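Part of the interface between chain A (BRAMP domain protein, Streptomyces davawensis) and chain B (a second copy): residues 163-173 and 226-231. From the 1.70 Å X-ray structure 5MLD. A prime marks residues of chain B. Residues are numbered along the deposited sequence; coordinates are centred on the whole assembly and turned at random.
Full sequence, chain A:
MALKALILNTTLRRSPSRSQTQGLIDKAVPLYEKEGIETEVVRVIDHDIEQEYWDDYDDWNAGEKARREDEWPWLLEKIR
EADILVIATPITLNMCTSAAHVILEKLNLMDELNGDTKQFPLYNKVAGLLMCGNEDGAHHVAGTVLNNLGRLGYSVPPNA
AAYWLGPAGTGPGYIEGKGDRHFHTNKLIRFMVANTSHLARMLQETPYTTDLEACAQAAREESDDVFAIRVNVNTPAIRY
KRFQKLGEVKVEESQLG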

# COMPACT_ATOMS: atom_id res chain seq x y z
N TYR A 163 -17.54 3.04 0.68
CA TYR A 163 -16.89 3.19 1.98
C TYR A 163 -17.41 4.44 2.68
O TYR A 163 -17.99 5.33 2.05
CB TYR A 163 -15.36 3.25 1.83
CG TYR A 163 -14.92 4.41 0.98
CD1 TYR A 163 -14.83 4.29 -0.39
CD2 TYR A 163 -14.61 5.64 1.55
CE1 TYR A 163 -14.45 5.34 -1.17
CE2 TYR A 163 -14.22 6.71 0.77
CZ TYR A 163 -14.16 6.55 -0.60
OH TYR A 163 -13.79 7.59 -1.42
N TRP A 164 -17.18 4.49 3.99
CA TRP A 164 -17.38 5.69 4.79
C TRP A 164 -16.11 5.97 5.58
O TRP A 164 -15.48 5.05 6.11
CB TRP A 164 -18.57 5.55 5.76
CG TRP A 164 -18.86 6.82 6.54
CD1 TRP A 164 -19.73 7.81 6.18
CD2 TRP A 164 -18.29 7.22 7.79
NE1 TRP A 164 -19.73 8.80 7.12
CE2 TRP A 164 -18.86 8.46 8.14
CE3 TRP A 164 -17.36 6.64 8.66
CZ2 TRP A 164 -18.53 9.15 9.31
CZ3 TRP A 164 -17.02 7.32 9.84
CH2 TRP A 164 -17.60 8.56 10.15
N LEU A 165 -15.73 7.23 5.64
CA LEU A 165 -14.64 7.72 6.49
C LEU A 165 -15.04 9.08 7.02
O LEU A 165 -15.69 9.86 6.32
CB LEU A 165 -13.31 7.88 5.72
CG LEU A 165 -12.76 6.68 4.94
CD1 LEU A 165 -11.61 7.24 4.11
CD2 LEU A 165 -12.32 5.57 5.86
N GLY A 166 -14.64 9.38 8.25
CA GLY A 166 -14.68 10.75 8.72
C GLY A 166 -13.41 11.53 8.36
O GLY A 166 -12.55 11.05 7.61
N PRO A 167 -13.29 12.75 8.87
CA PRO A 167 -12.07 13.54 8.63
C PRO A 167 -10.89 12.98 9.41
O PRO A 167 -11.04 12.13 10.27
CB PRO A 167 -12.46 14.93 9.13
CG PRO A 167 -13.39 14.63 10.26
CD PRO A 167 -14.19 13.41 9.84
N ALA A 168 -9.70 13.50 9.11
CA ALA A 168 -8.51 13.21 9.91
C ALA A 168 -8.85 13.32 11.39
O ALA A 168 -9.39 14.33 11.84
CB ALA A 168 -7.38 14.17 9.55
N GLY A 169 -8.59 12.26 12.13
CA GLY A 169 -8.95 12.26 13.54
C GLY A 169 -9.10 10.85 14.08
O GLY A 169 -8.75 9.87 13.42
N THR A 170 -9.63 10.78 15.30
CA THR A 170 -9.77 9.52 16.03
C THR A 170 -11.14 8.90 15.86
O THR A 170 -11.36 7.79 16.34
CB THR A 170 -9.55 9.75 17.52
OG1 THR A 170 -10.57 10.64 17.97
CG2 THR A 170 -8.16 10.34 17.79
N GLY A 171 -12.07 9.62 15.25
CA GLY A 171 -13.47 9.23 15.24
C GLY A 171 -14.36 10.43 15.47
O GLY A 171 -13.89 11.58 15.49
N PRO A 172 -15.66 10.19 15.68
CA PRO A 172 -16.28 8.87 15.84
C PRO A 172 -16.57 8.16 14.52
O PRO A 172 -16.20 8.67 13.46
CB PRO A 172 -17.58 9.21 16.55
CG PRO A 172 -17.94 10.56 15.97
CD PRO A 172 -16.62 11.28 15.93
N GLY A 173 -17.19 6.99 14.59
CA GLY A 173 -17.47 6.18 13.43
C GLY A 173 -18.77 6.51 12.72
O GLY A 173 -19.41 7.53 12.96
N VAL B 226 -24.88 18.35 4.56
CA VAL B 226 -23.86 18.85 5.48
C VAL B 226 -23.30 17.66 6.25
O VAL B 226 -24.06 16.79 6.70
CB VAL B 226 -24.42 19.90 6.45
CG1 VAL B 226 -23.34 20.36 7.41
CG2 VAL B 226 -24.98 21.09 5.69
N PHE B 227 -21.98 17.62 6.38
CA PHE B 227 -21.28 16.70 7.28
C PHE B 227 -20.77 17.51 8.47
O PHE B 227 -20.09 18.51 8.28
CB PHE B 227 -20.09 16.02 6.57
CG PHE B 227 -19.31 15.10 7.47
CD1 PHE B 227 -19.60 13.76 7.53
CD2 PHE B 227 -18.30 15.60 8.30
CE1 PHE B 227 -18.90 12.91 8.37
CE2 PHE B 227 -17.61 14.76 9.14
CZ PHE B 227 -17.90 13.42 9.18
N ALA B 228 -21.08 17.07 9.69
CA ALA B 228 -20.63 17.82 10.86
C ALA B 228 -20.50 16.90 12.06
O ALA B 228 -21.42 16.12 12.34
CB ALA B 228 -21.60 18.97 11.17
N ILE B 229 -19.36 16.98 12.76
CA ILE B 229 -19.13 16.21 13.98
C ILE B 229 -18.39 17.07 14.99
O ILE B 229 -17.55 17.89 14.63
CB ILE B 229 -18.31 14.93 13.75
CG1 ILE B 229 -16.99 15.26 13.04
CG2 ILE B 229 -19.13 13.86 13.06
CD1 ILE B 229 -16.14 14.04 12.76
N ARG B 230 -18.67 16.82 16.27
CA ARG B 230 -17.87 17.42 17.32
C ARG B 230 -16.55 16.68 17.48
O ARG B 230 -16.42 15.50 17.14
CB ARG B 230 -18.64 17.42 18.64
CG ARG B 230 -19.81 18.35 18.55
CD ARG B 230 -20.42 18.67 19.89
NE ARG B 230 -21.51 19.61 19.67
CZ ARG B 230 -21.34 20.93 19.57
NH1 ARG B 230 -20.12 21.44 19.71
NH2 ARG B 230 -22.37 21.72 19.34
N VAL B 231 -15.56 17.40 17.98
CA VAL B 231 -14.20 16.89 18.12
C VAL B 231 -13.81 16.98 19.58
O VAL B 231 -14.13 17.97 20.25
CB VAL B 231 -13.22 17.70 17.24
CG1 VAL B 231 -11.76 17.24 17.50
CG2 VAL B 231 -13.61 17.60 15.76
O HOH W 1 -14.35 13.99 16.12

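No direct hydrogen bond joins these two stretches; their polar link is a single water that donates to two carbonyl oxygens, lying 2.5 Å from Gly171 O and 2.8 Å from Arg230′ O. Two carbonyl oxygens cannot hydrogen-bond to each other, since both are acceptors, and a water with two protons to give reconciles them. The chain A side is mostly loop, laid against a chain B strand, and the backbones stay well apart: Pro172 CA and Ile229′ CA are 8.1 Å from each other.

Apolar side chains fill that gap. Strand alternation turns Phe227′ and Ile229′ toward chain A. The CA-to-CB bond of Arg230′ points away from chain A; its contribution here is the backbone carbonyl that accepts from the water. Pro167 meets both apolar residues, its CD making the closest approach to each: 3.7 Å to Phe227′ CE2 and 3.6 Å to Ile229′ CD1; its compact, rigid ring offers a hydrocarbon surface without an amide hydrogen to satisfy. Ile229′, with chi2 in the t well (-179°), extends its CD1 to within 4.2 Å of Pro172 CD as well. Pro172 follows a cis peptide bond, and Gly171 before it adopts a positive phi (137°) that suits glycine, because a CB would jam against the preceding carbonyl. Nearer the start of the chain A stretch, Trp164 CZ2 approaches the edge of the Phe227′ ring, 3.9 Å from Phe227′ CE1, burying aromatic carbon against aromatic carbon.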